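Local structure of probable 2-dehydro-3-deoxygalactonokinase DgoK1 (Sinorhizobium meliloti, 3T69) at residues A215-L218 with L219-R223; A199-T202 with D203-R207; T168-T171 with G172-F175; D123-R126 with G127-T130; Q239-G242 with T243-L247. The protein probably transfers a phosphate from ATP to 2-dehydro-3-deoxy-D-galactonate, making the 6-phosphate in the DeLey-Doudoroff route of galactose degradation. All blocks are in the same frame, centred on the assembly; numbering follows the deposited sequence.

Contact 1 of 5, residues A215-L218 with L219-R223; sequences ATNL and LFSVR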
loop_
_atom_site.group_PDB
_atom_site.type_symbol
_atom_site.label_atom_id
_atom_site.label_comp_id
_atom_site.label_asym_id
_atom_site.label_seq_id
_atom_site.Cartn_x
_atom_site.Cartn_y
_atom_site.Cartn_z
ATOM N N ALA B 215 -1.776 -5.703 -9.339
ATOM C CA ALA B 215 -0.822 -4.954 -8.506
ATOM C C ALA B 215 -0.469 -5.563 -7.126
ATOM O O ALA B 215 0.744 -5.629 -6.790
ATOM C CB ALA B 215 -1.256 -3.509 -8.361
ATOM N N THR B 216 -1.478 -6.012 -6.352
ATOM C CA THR B 216 -1.254 -6.472 -4.962
ATOM C C THR B 216 -0.805 -7.938 -4.914
ATOM O O THR B 216 -0.324 -8.442 -3.890
ATOM C CB THR B 216 -2.480 -6.249 -4.089
ATOM O OG1 THR B 216 -3.598 -6.877 -4.716
ATOM C CG2 THR B 216 -2.779 -4.697 -3.936
ATOM N N ASN B 217 -0.936 -8.609 -6.049
ATOM C CA ASN B 217 -0.247 -9.852 -6.254
ATOM C C ASN B 217 1.229 -9.589 -6.589
ATOM O O ASN B 217 2.141 -10.114 -5.923
ATOM C CB ASN B 217 -0.929 -10.658 -7.345
ATOM C CG ASN B 217 -0.084 -11.795 -7.838
ATOM O OD1 ASN B 217 0.234 -12.726 -7.104
ATOM N ND2 ASN B 217 0.308 -11.719 -9.072
ATOM N N LEU B 218 1.451 -8.739 -7.597
ATOM C CA LEU B 218 2.837 -8.350 -7.992
ATOM C C LEU B 218 3.664 -7.926 -6.796
ATOM O O LEU B 218 4.796 -8.390 -6.642
ATOM C CB LEU B 218 2.839 -7.270 -9.063
ATOM C CG LEU B 218 2.230 -7.795 -10.388
ATOM C CD1 LEU B 218 1.735 -6.686 -11.345
ATOM C CD2 LEU B 218 3.171 -8.769 -11.097
ATOM N N LEU B 219 3.068 -7.137 -5.903
ATOM C CA LEU B 219 3.770 -6.737 -4.690
ATOM C C LEU B 219 4.138 -7.935 -3.821
ATOM O O LEU B 219 5.240 -7.986 -3.265
ATOM C CB LEU B 219 2.946 -5.744 -3.883
ATOM C CG LEU B 219 2.683 -4.378 -4.537
ATOM C CD1 LEU B 219 1.618 -3.583 -3.797
ATOM C CD2 LEU B 219 3.965 -3.591 -4.594
ATOM N N PHE B 220 3.253 -8.932 -3.736
ATOM C CA PHE B 220 3.602 -10.053 -2.919
ATOM C C PHE B 220 4.773 -10.817 -3.508
ATOM O O PHE B 220 5.645 -11.277 -2.779
ATOM C CB PHE B 220 2.419 -10.970 -2.617
ATOM C CG PHE B 220 2.792 -12.098 -1.700
ATOM C CD1 PHE B 220 3.083 -11.847 -0.380
ATOM C CD2 PHE B 220 2.948 -13.395 -2.190
ATOM C CE1 PHE B 220 3.475 -12.880 0.500
ATOM C CE2 PHE B 220 3.308 -14.426 -1.337
ATOM C CZ PHE B 220 3.586 -14.162 0.025
ATOM N N SER B 221 4.838 -10.851 -4.814
ATOM C CA SER B 221 5.869 -11.540 -5.532
ATOM C C SER B 221 7.252 -11.032 -5.240
ATOM O O SER B 221 8.182 -11.761 -5.338
ATOM C CB SER B 221 5.567 -11.533 -7.010
ATOM O OG SER B 221 4.653 -12.563 -7.301
ATOM N N VAL B 222 7.426 -9.778 -4.903
ATOM C CA VAL B 222 8.764 -9.408 -4.573
ATOM C C VAL B 222 9.221 -10.201 -3.356
ATOM O O VAL B 222 10.329 -10.622 -3.317
ATOM C CB VAL B 222 9.006 -7.883 -4.460
ATOM C CG1 VAL B 222 7.951 -7.091 -5.113
ATOM C CG2 VAL B 222 9.259 -7.471 -3.096
ATOM N N ARG B 223 8.391 -10.391 -2.351
ATOM C CA ARG B 223 8.754 -11.261 -1.243
ATOM C C ARG B 223 8.788 -12.747 -1.551
ATOM O O ARG B 223 9.583 -13.441 -1.018
ATOM C CB ARG B 223 7.982 -10.988 0.034
ATOM C CG ARG B 223 7.617 -12.241 0.768
ATOM C CD ARG B 223 8.015 -12.250 2.201
ATOM N NE ARG B 223 9.439 -12.384 2.344
ATOM C CZ ARG B 223 10.040 -12.864 3.412
ATOM N NH1 ARG B 223 9.342 -13.275 4.439
ATOM N NH2 ARG B 223 11.342 -12.932 3.443
#

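Contact 2 of 5, residues A199-T202 with D203-R207; sequences AAFT and DAVSR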
loop_
_atom_site.group_PDB
_atom_site.type_symbol
_atom_site.label_atom_id
_atom_site.label_comp_id
_atom_site.label_asym_id
_atom_site.label_seq_id
_atom_site.Cartn_x
_atom_site.Cartn_y
_atom_site.Cartn_z
ATOM N N ALA B 199 17.163 -3.277 -15.155
ATOM C CA ALA B 199 16.009 -3.884 -15.816
ATOM C C ALA B 199 14.953 -4.302 -14.793
ATOM O O ALA B 199 13.760 -4.298 -15.096
ATOM C CB ALA B 199 16.449 -5.072 -16.678
ATOM N N ALA B 200 15.396 -4.652 -13.585
ATOM C CA ALA B 200 14.470 -4.929 -12.499
ATOM C C ALA B 200 13.397 -3.816 -12.448
ATOM O O ALA B 200 12.190 -4.113 -12.451
ATOM C CB ALA B 200 15.196 -5.076 -11.176
ATOM N N PHE B 201 13.834 -2.553 -12.507
ATOM C CA PHE B 201 12.921 -1.412 -12.475
ATOM C C PHE B 201 11.941 -1.272 -13.636
ATOM O O PHE B 201 10.737 -1.121 -13.400
ATOM C CB PHE B 201 13.654 -0.085 -12.214
ATOM C CG PHE B 201 12.738 1.113 -12.172
ATOM C CD1 PHE B 201 11.954 1.379 -11.039
ATOM C CD2 PHE B 201 12.636 1.970 -13.264
ATOM C CE1 PHE B 201 11.077 2.499 -11.005
ATOM C CE2 PHE B 201 11.759 3.082 -13.251
ATOM C CZ PHE B 201 10.987 3.352 -12.113
ATOM N N THR B 202 12.407 -1.292 -14.877
ATOM C CA THR B 202 11.471 -1.084 -15.994
ATOM C C THR B 202 10.618 -2.304 -16.298
ATOM O O THR B 202 9.551 -2.165 -16.922
ATOM C CB THR B 202 12.154 -0.606 -17.317
ATOM O OG1 THR B 202 13.133 -1.572 -17.756
ATOM C CG2 THR B 202 12.793 0.750 -17.121
ATOM N N ASP B 203 11.091 -3.499 -15.917
ATOM C CA ASP B 203 10.237 -4.694 -16.010
ATOM C C ASP B 203 8.999 -4.513 -15.113
ATOM O O ASP B 203 7.870 -4.690 -15.596
ATOM C CB ASP B 203 10.968 -5.993 -15.611
ATOM C CG ASP B 203 12.055 -6.422 -16.610
ATOM O OD1 ASP B 203 12.021 -5.963 -17.790
ATOM O OD2 ASP B 203 12.939 -7.239 -16.177
ATOM N N ALA B 204 9.235 -4.141 -13.841
ATOM C CA ALA B 204 8.194 -3.880 -12.844
ATOM C C ALA B 204 7.164 -2.886 -13.361
ATOM O O ALA B 204 5.941 -3.167 -13.350
ATOM C CB ALA B 204 8.797 -3.386 -11.576
ATOM N N VAL B 205 7.665 -1.759 -13.870
ATOM C CA VAL B 205 6.835 -0.697 -14.452
ATOM C C VAL B 205 6.036 -1.185 -15.628
ATOM O O VAL B 205 4.889 -0.791 -15.814
ATOM C CB VAL B 205 7.694 0.536 -14.925
ATOM C CG1 VAL B 205 6.845 1.553 -15.641
ATOM C CG2 VAL B 205 8.438 1.168 -13.770
ATOM N N SER B 206 6.627 -2.021 -16.451
ATOM C CA SER B 206 5.886 -2.477 -17.610
ATOM C C SER B 206 4.831 -3.544 -17.222
ATOM O O SER B 206 3.662 -3.425 -17.593
ATOM C CB SER B 206 6.846 -2.959 -18.716
ATOM O OG SER B 206 7.794 -1.935 -19.048
ATOM N N ARG B 207 5.203 -4.564 -16.455
ATOM C CA ARG B 207 4.191 -5.589 -16.185
ATOM C C ARG B 207 3.036 -5.004 -15.385
ATOM O O ARG B 207 1.874 -5.361 -15.617
ATOM C CB ARG B 207 4.741 -6.907 -15.593
ATOM C CG ARG B 207 5.823 -6.779 -14.515
ATOM C CD ARG B 207 6.375 -8.153 -14.171
ATOM N NE ARG B 207 5.355 -9.215 -14.297
ATOM C CZ ARG B 207 5.515 -10.463 -13.855
ATOM N NH1 ARG B 207 6.633 -10.817 -13.228
ATOM N NH2 ARG B 207 4.554 -11.357 -14.016
#

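Contact 3 of 5, residues T168-T171 with G172-F175; sequences TFMT and GELF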
loop_
_atom_site.group_PDB
_atom_site.type_symbol
_atom_site.label_atom_id
_atom_site.label_comp_id
_atom_site.label_asym_id
_atom_site.label_seq_id
_atom_site.Cartn_x
_atom_site.Cartn_y
_atom_site.Cartn_z
ATOM N N THR B 168 -4.308 12.901 -7.624
ATOM C CA THR B 168 -3.225 12.402 -6.793
ATOM C C THR B 168 -3.102 10.899 -6.943
ATOM O O THR B 168 -4.112 10.196 -7.214
ATOM C CB THR B 168 -3.513 12.693 -5.373
ATOM O OG1 THR B 168 -3.806 14.084 -5.272
ATOM C CG2 THR B 168 -2.315 12.363 -4.451
ATOM N N PHE B 169 -1.875 10.405 -6.787
ATOM C CA PHE B 169 -1.578 9.000 -6.670
ATOM C C PHE B 169 -0.598 8.959 -5.544
ATOM O O PHE B 169 0.359 9.729 -5.538
ATOM C CB PHE B 169 -0.938 8.494 -7.946
ATOM C CG PHE B 169 -1.909 8.319 -9.098
ATOM C CD1 PHE B 169 -2.559 7.124 -9.296
ATOM C CD2 PHE B 169 -2.154 9.359 -9.991
ATOM C CE1 PHE B 169 -3.444 6.955 -10.352
ATOM C CE2 PHE B 169 -3.025 9.200 -11.038
ATOM C CZ PHE B 169 -3.676 7.967 -11.217
ATOM N N MET B 170 -0.820 8.104 -4.558
ATOM C CA MET B 170 -0.031 8.208 -3.323
ATOM C C MET B 170 1.187 7.289 -3.348
ATOM O O MET B 170 1.560 6.681 -2.329
ATOM C CB MET B 170 -0.891 8.069 -2.044
ATOM C CG MET B 170 -1.871 6.868 -1.928
ATOM S SD MET B 170 -2.880 6.959 -0.407
ATOM C CE MET B 170 -1.661 6.572 0.827
ATOM N N THR B 171 1.841 7.243 -4.517
ATOM C CA THR B 171 2.891 6.259 -4.780
ATOM C C THR B 171 4.082 6.410 -3.849
ATOM O O THR B 171 4.560 5.440 -3.303
ATOM C CB THR B 171 3.299 6.206 -6.307
ATOM O OG1 THR B 171 3.862 7.427 -6.669
ATOM C CG2 THR B 171 2.065 6.035 -7.229
ATOM N N GLY B 172 4.551 7.617 -3.609
ATOM C CA GLY B 172 5.680 7.752 -2.693
ATOM C C GLY B 172 5.445 7.296 -1.263
ATOM O O GLY B 172 6.288 6.650 -0.679
ATOM N N GLU B 173 4.310 7.674 -0.682
ATOM C CA GLU B 173 3.937 7.282 0.687
ATOM C C GLU B 173 3.682 5.769 0.782
ATOM O O GLU B 173 4.015 5.129 1.809
ATOM C CB GLU B 173 2.706 8.083 1.174
ATOM C CG GLU B 173 2.409 7.951 2.667
ATOM C CD GLU B 173 1.273 8.861 3.174
ATOM O OE1 GLU B 173 0.449 9.333 2.334
ATOM O OE2 GLU B 173 1.204 9.090 4.415
ATOM N N LEU B 174 3.113 5.194 -0.276
ATOM C CA LEU B 174 2.983 3.752 -0.366
ATOM C C LEU B 174 4.348 3.100 -0.445
ATOM O O LEU B 174 4.604 2.125 0.259
ATOM C CB LEU B 174 2.099 3.310 -1.534
ATOM C CG LEU B 174 0.597 3.628 -1.413
ATOM C CD1 LEU B 174 -0.208 3.257 -2.641
ATOM C CD2 LEU B 174 -0.027 2.998 -0.146
ATOM N N PHE B 175 5.253 3.638 -1.251
ATOM C CA PHE B 175 6.581 3.029 -1.302
ATOM C C PHE B 175 7.188 2.975 0.092
ATOM O O PHE B 175 7.586 1.909 0.554
ATOM C CB PHE B 175 7.522 3.711 -2.318
ATOM C CG PHE B 175 8.913 3.132 -2.314
ATOM C CD1 PHE B 175 9.893 3.644 -1.450
ATOM C CD2 PHE B 175 9.238 2.070 -3.151
ATOM C CE1 PHE B 175 11.188 3.111 -1.421
ATOM C CE2 PHE B 175 10.515 1.528 -3.145
ATOM C CZ PHE B 175 11.504 2.039 -2.268
#

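Contact 4 of 5, residues D123-R126 with G127-T130; sequences DVMR and GEET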
loop_
_atom_site.group_PDB
_atom_site.type_symbol
_atom_site.label_atom_id
_atom_site.label_comp_id
_atom_site.label_asym_id
_atom_site.label_seq_id
_atom_site.Cartn_x
_atom_site.Cartn_y
_atom_site.Cartn_z
ATOM N N ASP B 123 -10.320 15.710 -4.675
ATOM C CA ASP B 123 -8.846 15.808 -4.693
ATOM C C ASP B 123 -8.237 17.109 -4.191
ATOM O O ASP B 123 -8.868 18.169 -4.160
ATOM C CB ASP B 123 -8.263 15.467 -6.056
ATOM C CG ASP B 123 -7.007 14.629 -5.944
ATOM O OD1 ASP B 123 -6.229 14.763 -4.986
ATOM O OD2 ASP B 123 -6.806 13.787 -6.826
ATOM N N VAL B 124 -6.997 17.021 -3.775
ATOM C CA VAL B 124 -6.450 18.082 -2.957
ATOM C C VAL B 124 -4.965 18.295 -3.208
ATOM O O VAL B 124 -4.245 17.356 -3.537
ATOM C CB VAL B 124 -6.809 17.762 -1.498
ATOM C CG1 VAL B 124 -5.568 17.480 -0.604
ATOM C CG2 VAL B 124 -7.800 18.768 -0.996
ATOM N N MET B 125 -4.517 19.532 -3.149
ATOM C CA MET B 125 -3.093 19.817 -3.443
ATOM C C MET B 125 -2.735 21.040 -2.673
ATOM O O MET B 125 -3.480 22.002 -2.667
ATOM C CB MET B 125 -2.788 19.926 -4.954
ATOM C CG MET B 125 -2.639 21.326 -5.589
ATOM S SD MET B 125 -1.994 21.452 -7.311
ATOM C CE MET B 125 -2.976 20.230 -8.112
ATOM N N ARG B 126 -1.659 20.944 -1.916
ATOM C CA ARG B 126 -1.166 22.055 -1.149
ATOM C C ARG B 126 0.368 22.243 -1.429
ATOM O O ARG B 126 1.209 21.580 -0.802
ATOM C CB ARG B 126 -1.502 21.772 0.318
ATOM C CG ARG B 126 -1.893 22.947 1.124
ATOM C CD ARG B 126 -2.230 22.652 2.570
ATOM N NE ARG B 126 -3.671 22.586 2.824
ATOM C CZ ARG B 126 -4.545 23.602 2.701
ATOM N NH1 ARG B 126 -4.147 24.813 2.336
ATOM N NH2 ARG B 126 -5.838 23.401 2.970
ATOM N N GLY B 127 0.739 23.083 -2.410
ATOM C CA GLY B 127 2.171 23.376 -2.717
ATOM C C GLY B 127 2.611 23.245 -4.179
ATOM O O GLY B 127 3.442 24.022 -4.707
ATOM N N GLU B 128 2.080 22.227 -4.835
ATOM C CA GLU B 128 2.249 21.983 -6.255
ATOM C C GLU B 128 1.529 23.055 -7.046
ATOM O O GLU B 128 1.791 23.231 -8.255
ATOM C CB GLU B 128 1.668 20.588 -6.615
ATOM C CG GLU B 128 2.411 19.333 -6.041
ATOM C CD GLU B 128 1.990 18.939 -4.648
ATOM O OE1 GLU B 128 1.007 19.517 -4.134
ATOM O OE2 GLU B 128 2.633 18.050 -4.037
ATOM N N GLU B 129 0.589 23.765 -6.422
ATOM C CA GLU B 129 -0.055 24.840 -7.192
ATOM C C GLU B 129 0.944 25.991 -7.351
ATOM O O GLU B 129 0.872 26.719 -8.302
ATOM C CB GLU B 129 -1.395 25.343 -6.608
ATOM C CG GLU B 129 -1.262 26.281 -5.435
ATOM C CD GLU B 129 -0.628 25.561 -4.287
ATOM O OE1 GLU B 129 -1.012 24.384 -4.103
ATOM O OE2 GLU B 129 0.246 26.122 -3.598
ATOM N N THR B 130 1.867 26.141 -6.419
ATOM C CA THR B 130 2.855 27.174 -6.539
ATOM C C THR B 130 3.983 26.845 -7.546
ATOM O O THR B 130 4.491 27.746 -8.226
ATOM C CB THR B 130 3.403 27.552 -5.179
ATOM O OG1 THR B 130 2.308 28.053 -4.393
ATOM C CG2 THR B 130 4.464 28.632 -5.329
#

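Contact 5 of 5, residues Q239-G242 with T243-L247; sequences QLSG and TLIGL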
loop_
_atom_site.group_PDB
_atom_site.type_symbol
_atom_site.label_atom_id
_atom_site.label_comp_id
_atom_site.label_asym_id
_atom_site.label_seq_id
_atom_site.Cartn_x
_atom_site.Cartn_y
_atom_site.Cartn_z
ATOM N N GLN B 239 11.871 -3.452 -8.089
ATOM C CA GLN B 239 10.586 -4.111 -8.370
ATOM C C GLN B 239 9.454 -3.398 -7.609
ATOM O O GLN B 239 8.434 -2.972 -8.204
ATOM C CB GLN B 239 10.681 -5.534 -7.874
ATOM C CG GLN B 239 9.998 -6.554 -8.717
ATOM C CD GLN B 239 10.328 -7.966 -8.236
ATOM O OE1 GLN B 239 11.398 -8.202 -7.634
ATOM N NE2 GLN B 239 9.425 -8.924 -8.525
ATOM N N LEU B 240 9.665 -3.234 -6.301
ATOM C CA LEU B 240 8.750 -2.455 -5.492
ATOM C C LEU B 240 8.463 -1.064 -6.059
ATOM O O LEU B 240 7.280 -0.696 -6.227
ATOM C CB LEU B 240 9.232 -2.323 -4.050
ATOM C CG LEU B 240 8.285 -1.519 -3.149
ATOM C CD1 LEU B 240 6.900 -2.113 -3.116
ATOM C CD2 LEU B 240 8.809 -1.540 -1.739
ATOM N N SER B 241 9.517 -0.287 -6.331
ATOM C CA SER B 241 9.313 1.047 -6.799
ATOM C C SER B 241 8.645 0.967 -8.151
ATOM O O SER B 241 7.651 1.669 -8.421
ATOM C CB SER B 241 10.631 1.774 -6.913
ATOM O OG SER B 241 10.378 3.074 -7.422
ATOM N N GLY B 242 9.148 0.067 -8.984
ATOM C CA GLY B 242 8.646 -0.054 -10.300
ATOM C C GLY B 242 7.190 -0.389 -10.350
ATOM O O GLY B 242 6.457 0.129 -11.234
ATOM N N THR B 243 6.739 -1.251 -9.427
ATOM C CA THR B 243 5.335 -1.705 -9.443
ATOM C C THR B 243 4.393 -0.552 -9.174
ATOM O O THR B 243 3.394 -0.308 -9.918
ATOM C CB THR B 243 5.066 -2.854 -8.397
ATOM O OG1 THR B 243 5.904 -3.996 -8.689
ATOM C CG2 THR B 243 3.607 -3.254 -8.419
ATOM N N LEU B 244 4.720 0.154 -8.100
ATOM C CA LEU B 244 3.954 1.304 -7.659
ATOM C C LEU B 244 3.868 2.329 -8.769
ATOM O O LEU B 244 2.770 2.843 -9.075
ATOM C CB LEU B 244 4.626 1.927 -6.454
ATOM C CG LEU B 244 4.509 1.058 -5.215
ATOM C CD1 LEU B 244 5.140 1.779 -4.062
ATOM C CD2 LEU B 244 2.991 0.650 -4.915
ATOM N N ILE B 245 5.029 2.608 -9.387
ATOM C CA ILE B 245 5.075 3.604 -10.412
ATOM C C ILE B 245 4.334 3.121 -11.670
ATOM O O ILE B 245 3.580 3.898 -12.328
ATOM C CB ILE B 245 6.517 4.120 -10.699
ATOM C CG1 ILE B 245 7.013 4.951 -9.530
ATOM C CG2 ILE B 245 6.484 5.045 -11.915
ATOM C CD1 ILE B 245 8.509 5.004 -9.353
ATOM N N GLY B 246 4.493 1.845 -12.006
ATOM C CA GLY B 246 3.796 1.359 -13.181
ATOM C C GLY B 246 2.315 1.561 -13.004
ATOM O O GLY B 246 1.583 1.882 -13.950
ATOM N N LEU B 247 1.875 1.426 -11.757
ATOM C CA LEU B 247 0.432 1.519 -11.428
ATOM C C LEU B 247 -0.083 2.926 -11.562
ATOM O O LEU B 247 -1.111 3.167 -12.234
ATOM C CB LEU B 247 0.178 0.952 -10.027
ATOM C CG LEU B 247 -1.192 1.026 -9.408
ATOM C CD1 LEU B 247 -2.216 0.312 -10.225
ATOM C CD2 LEU B 247 -1.066 0.350 -8.125
#

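Contact 1 of 5, residues A215-L218 with L219-R223
The backbone O of N217 is approached by two N-H groups of the following turn. S221 N binds it at 3.0 Å, with an N-H...O angle of 151°. F220 N lies nearer to N217 O, at 2.7 Å, but the angle of 118° makes that bond weak. This is the first part of helix 215-228, an alpha-helical ladder with one irregular step. F220 N makes its weak i to i+3 bond to N217 O, and T216 O stands 3.6 Å from F220 N. The ladder starts with L219 N on A215 O at 2.9 Å. Further along, V222 N meets L218 O at 3.4 Å, a weak bond.

The side chains line the outside of this ladder. L219 has CG anti to its carbonyl carbon (chi1 -65°), which lays CG 3.2 Å from A215 O. The side chain packs on L240 and T243 of helix 233-252, and also on M170 of the second subunit. L218 lies against R207 and T208 of helix 199-210. F220 CB is 3.4 Å from N217 O, while the ring leads off the first segment and meets the ring of H152 of the second subunit, the two planes inclined. S221 OG also looks to that subunit and hydrogen-bonds to P122 O there. One turn on from L218, V222 CG1 comes to 3.7 Å from L218 O.

Contact 2 of 5, residues A199-T202 with D203-R207
The F201 ring carries V205 CG2 over one face. The methyl sits 3.9 Å from the ring centroid and only 19° off the ring normal, a CH-pi contact one turn along helix 199-210. It sits off-centre, on the CZ side, with F201 CZ 3.7 Å from V205 CG2. F201 has CG anti to its backbone N (chi1 -180°), and this sets a face of the ring under V205 CG2. Beyond the pair, the ring also touches S241 and I245 of helix 233-252, and L273 and A277 of helix 268-280.

The backbone beneath is regular alpha-helix. D203 N binds A199 O at 2.9 Å, and A204 N and V205 N follow in step. T202 O is held twice. S206 OG donates to it at 2.8 Å, and S206 N does so at 3.0 Å from well above the carbonyl plane. The same hydroxyl is bonded to Q281 NE2. With alanine in place of S206, T202 O would probably lose its hydroxyl donor and keep the backbone N-H, and Q281 NE2 would lose this mate. On the exposed side of the helix, A199 CB and D203 OD2 are 4.2 Å apart.

Contact 3 of 5, residues T168-T171 with G172-F175
A strand-to-helix turn joins strand 162-169 to helix 171-181, with M170 as the N-cap residue. M170 O accepts L174 N at 3.0 Å, the first i to i+4 bond of the helix, and the angle at the hydrogen is 163°. T171 O then takes F175 N at 2.8 Å.

M170 bends over the opening turn. Its CG lies between the backbone N and the carbonyl carbon (chi1 50°), and a further bend at chi3 carries CE toward the helix. CE meets L174 CD2 at 4.0 Å and E173 OE1 at 3.8 Å. Lower down, M170 CG touches L174 CD1 at 4.0 Å, so both leucine methyls face the thioether chain, which lies roughly perpendicular to the leucine side chain. Were L174 cut back to alanine, both methyls against M170 would go, and the thioether chain would probably be left freer to turn.

The polar ends look outside the turn. T171 OG1 bonds to E248 OE1 and Y274 OH. E173 OE1 bonds to H152 NE2, and OE2 to I183 N of the second subunit. With M170 O starting the ladder, this is a helix start directly after a strand, here in a kinase of the ASKHA type.

Contact 4 of 5, residues D123-R126 with G127-T130
The backbone runs extended through M125 and turns at G127 into helix 128-139. This is a strand-turn-helix element, with G127 as the N-cap residue. G127 has a phi of 130°, and a side chain there would run into R126 O. M125 ends strand 123-125, which pairs with strand 108-116.

The side chain of M125 reaches forward to the first turn of the helix. Its SD lies 3.6 Å from E129 N and 3.8 Å from E128 CB. CG of M125 approaches E129 OE1 at 3.8 Å, the two side chains running antiparallel to each other. The guanidinium of R126 finds its partners outside the turn. Its NH1 hydrogen-bonds to G83 O, and the group forms a cation-pi contact with Y84.

E129 reaches back to the turn. Its CG stands between backbone N and carbonyl carbon (chi1 78°), and a second bend at chi2 brings the carboxylate to the N-H of G127. OE1 accepts G127 N at 2.8 Å through its syn lone pair, with an angle of 171° at the hydrogen. The other oxygen is also engaged, so the group is fixed in rotation. T130 OG1 donates to E129 OE2 at 2.9 Å, from the anti side and somewhat out of the carboxylate plane.

Contact 5 of 5, residues Q239-G242 with T243-L247
Q239 O is gripped by two donors of T243. The backbone N binds it at 2.7 Å. The hydroxyl OG1 of T243 binds the same oxygen at 2.8 Å, from 45° above the carbonyl plane. This second bond is possible because OG1 stands anti to its own carbonyl carbon (chi1 -60°), beside the backbone N, and so faces the previous turn. L240 O takes L244 N at 3.3 Å and nearly straight, at 176°, with T243 N as a weak second donor. S241 O takes I245 N at 2.9 Å, and G242 O takes G246 N at 2.7 Å.

Three side chains pack along this ladder. L244 CG lies 3.4 Å from L240 O, and the CD1 methyls of L240 and L244 only graze each other at 4.4 Å. I245 extends its CD1 back along the helix to S241, whose hydroxyl end it meets.

The whole segment belongs to helix 233-252, the central member of a helix cluster. Helices 171-181, 199-210, 215-228 and 268-280 all touch it. F175 covers L240, S241 and L244. V222 of helix 215-228 lies against Q239. I245 meets Y274 and A277 of helix 268-280.

The lack of a side chain at G242 is consistent with the close approach of helix 199-210: F201 CE1 is 3.6 Å from G242 CA. A204 packs beside F201 on the same CA. Further along, L247 reaches A215 of its own chain and T216 of the second subunit.

From the N terminus, contact 4 comes first, then contacts 3, 2, 1 and 5. Each is local and none closes a long loop, so none encloses or crosses another. Contacts 4 and 3 are both strand-to-helix turns. They probably share a hydrogen bond between D123 OD1 and T168 OG1, which ties strand 123-125 to strand 162-169. Contacts 2, 1 and 5 lie on three helices that are successive in the chain. Contact 5 touches both of the others and contact 3 as well, through helix 171-181. Contacts 1 and 2 meet through L218 and R207. Contact 4 stays about 13 Å from contact 5, nearest atoms. All five reach the second subunit, contacts 2 and 5 by R207 and L247.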